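Non-ribosomal peptide synthetase (Streptomyces halstedii, PDB 3WV4) is a non-ribosomal peptide synthetase whose modelled region belongs to the AMP-binding enzymes of the ANL superfamily. Local coordinates at residues 122-127 with 195-200. Residues are numbered along the deposited sequence; the frame is centred on the assembly and turned at random.
Sequences FVPLNP and LAVLIY
F122 and V197 form a single parallel beta bridge, through which strand 195-200 meets strand 121-124, an outermost strand of the parallel sheet in this AMP-binding, ANL-type fold. F122 grips its neighbour with both backbone polar atoms: its N donates to A196 O (2.9 Å), and its O receives L198 N (3.0 Å) and a CA-H contact from V197. Strand 195-200 also pairs antiparallel with 210-214, where A196 and V197 lie opposite the single residue C213 in a classic beta bulge; the bridge to F122 thus links the two sheets.

The close packing lies on the side of V123. Chi1 of -168° sets its CG1 beside the carbonyl carbon, where it meets the edge of the Y200 ring nearly in plane, 3.6 Å from CE2, while CG2 runs alongside L198, 4.1 Å from CG. The Y200 hydroxyl is hydrogen-bonded to D140. P124 CD lies 3.4 Å from L198 O, but its ring touches V197 CG1 and I199 CD1 more loosely.

Direct backbone pairing ends after F122. L125 turns its side chain to helix 131-141, and exposure begins only at N126. Where the strands separate, one water donates to P124 O (2.6 Å) and to L198 O, and accepts from Y200 N at 2.8 Å.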
loop_
_atom_site.group_PDB
_atom_site.type_symbol
_atom_site.label_atom_id
_atom_site.label_comp_id
_atom_site.label_asym_id
_atom_site.label_seq_id
_atom_site.Cartn_x
_atom_site.Cartn_y
_atom_site.Cartn_z
ATOM N N PHE A 122 12.194 -3.431 2.076
ATOM C CA PHE A 122 11.523 -3.825 0.858
ATOM C C PHE A 122 11.411 -2.623 -0.073
ATOM O O PHE A 122 10.875 -1.567 0.331
ATOM C CB PHE A 122 10.138 -4.275 1.277
ATOM C CG PHE A 122 9.299 -4.891 0.192
ATOM C CD1 PHE A 122 9.629 -6.124 -0.351
ATOM C CD2 PHE A 122 8.112 -4.281 -0.220
ATOM C CE1 PHE A 122 8.827 -6.722 -1.296
ATOM C CE2 PHE A 122 7.309 -4.860 -1.194
ATOM C CZ PHE A 122 7.685 -6.094 -1.740
ATOM N N VAL A 123 11.899 -2.792 -1.308
ATOM C CA VAL A 123 11.907 -1.735 -2.354
ATOM C C VAL A 123 11.238 -2.289 -3.595
ATOM O O VAL A 123 11.884 -2.837 -4.458
ATOM C CB VAL A 123 13.330 -1.305 -2.721
ATOM C CG1 VAL A 123 13.316 -0.020 -3.562
ATOM C CG2 VAL A 123 14.162 -1.065 -1.484
ATOM N N PRO A 124 9.910 -2.215 -3.653
ATOM C CA PRO A 124 9.167 -2.790 -4.759
ATOM C C PRO A 124 9.176 -1.903 -6.006
ATOM O O PRO A 124 9.040 -0.671 -5.870
ATOM C CB PRO A 124 7.751 -2.856 -4.213
ATOM C CG PRO A 124 7.664 -1.708 -3.246
ATOM C CD PRO A 124 9.037 -1.524 -2.680
ATOM N N LEU A 125 9.322 -2.534 -7.184
ATOM C CA LEU A 125 9.307 -1.852 -8.507
ATOM C C LEU A 125 8.258 -2.472 -9.432
ATOM O O LEU A 125 8.025 -3.696 -9.395
ATOM C CB LEU A 125 10.677 -1.944 -9.182
ATOM C CG LEU A 125 11.750 -0.913 -8.829
ATOM C CD1 LEU A 125 11.659 -0.366 -7.428
ATOM C CD2 LEU A 125 13.170 -1.383 -9.100
ATOM N N ASN A 126 7.638 -1.627 -10.267
ATOM C CA ASN A 126 6.652 -2.073 -11.268
ATOM C C ASN A 126 7.340 -2.774 -12.430
ATOM O O ASN A 126 8.438 -2.401 -12.819
ATOM C CB ASN A 126 5.752 -0.939 -11.815
ATOM C CG ASN A 126 6.156 0.431 -11.294
ATOM O OD1 ASN A 126 6.115 0.637 -10.091
ATOM N ND2 ASN A 126 6.532 1.370 -12.181
ATOM N N PRO A 127 6.710 -3.829 -12.942
ATOM C CA PRO A 127 7.286 -4.442 -14.115
ATOM C C PRO A 127 7.180 -3.397 -15.218
ATOM O O PRO A 127 6.451 -2.422 -15.047
ATOM C CB PRO A 127 6.386 -5.652 -14.347
ATOM C CG PRO A 127 5.924 -6.047 -12.956
ATOM C CD PRO A 127 5.784 -4.735 -12.223
ATOM N N LEU A 195 13.316 1.409 9.066
ATOM C CA LEU A 195 12.743 1.428 7.738
ATOM C C LEU A 195 12.232 0.063 7.328
ATOM O O LEU A 195 12.916 -0.935 7.506
ATOM C CB LEU A 195 13.778 1.894 6.725
ATOM C CG LEU A 195 14.276 3.325 6.913
ATOM C CD1 LEU A 195 15.057 3.718 5.663
ATOM C CD2 LEU A 195 13.090 4.257 7.121
ATOM N N ALA A 196 11.022 0.039 6.784
ATOM C CA ALA A 196 10.416 -1.183 6.270
ATOM C C ALA A 196 10.252 -1.150 4.755
ATOM O O ALA A 196 10.429 -2.183 4.066
ATOM C CB ALA A 196 9.055 -1.376 6.926
ATOM N N VAL A 197 9.893 0.014 4.208
ATOM C CA VAL A 197 9.661 0.139 2.769
ATOM C C VAL A 197 10.231 1.419 2.217
ATOM O O VAL A 197 10.228 2.455 2.914
ATOM C CB VAL A 197 8.141 0.131 2.484
ATOM C CG1 VAL A 197 7.784 0.124 1.026
ATOM C CG2 VAL A 197 7.410 -1.031 3.154
ATOM N N LEU A 198 10.770 1.352 0.982
ATOM C CA LEU A 198 11.047 2.541 0.178
ATOM C C LEU A 198 10.092 2.563 -0.957
ATOM O O LEU A 198 10.002 1.609 -1.725
ATOM C CB LEU A 198 12.473 2.560 -0.433
ATOM C CG LEU A 198 13.683 2.501 0.508
ATOM C CD1 LEU A 198 14.960 2.789 -0.272
ATOM C CD2 LEU A 198 13.561 3.475 1.692
ATOM N N ILE A 199 9.372 3.648 -1.084
ATOM C CA ILE A 199 8.409 3.747 -2.165
ATOM C C ILE A 199 8.889 4.780 -3.134
ATOM O O ILE A 199 8.853 5.977 -2.817
ATOM C CB ILE A 199 7.054 4.214 -1.669
ATOM C CG1 ILE A 199 6.432 3.212 -0.709
ATOM C CG2 ILE A 199 6.119 4.466 -2.847
ATOM C CD1 ILE A 199 5.957 1.940 -1.405
ATOM N N TYR A 200 9.304 4.352 -4.329
ATOM C CA TYR A 200 9.798 5.304 -5.317
ATOM C C TYR A 200 8.628 6.018 -5.949
ATOM O O TYR A 200 7.779 5.382 -6.523
ATOM C CB TYR A 200 10.718 4.592 -6.333
ATOM C CG TYR A 200 12.114 4.540 -5.795
ATOM C CD1 TYR A 200 12.983 5.600 -5.986
ATOM C CD2 TYR A 200 12.561 3.470 -5.018
ATOM C CE1 TYR A 200 14.277 5.570 -5.461
ATOM C CE2 TYR A 200 13.831 3.447 -4.486
ATOM C CZ TYR A 200 14.700 4.496 -4.728
ATOM O OH TYR A 200 15.957 4.511 -4.183
HETATM O O HOH W 1 9.573 1.536 -4.528
#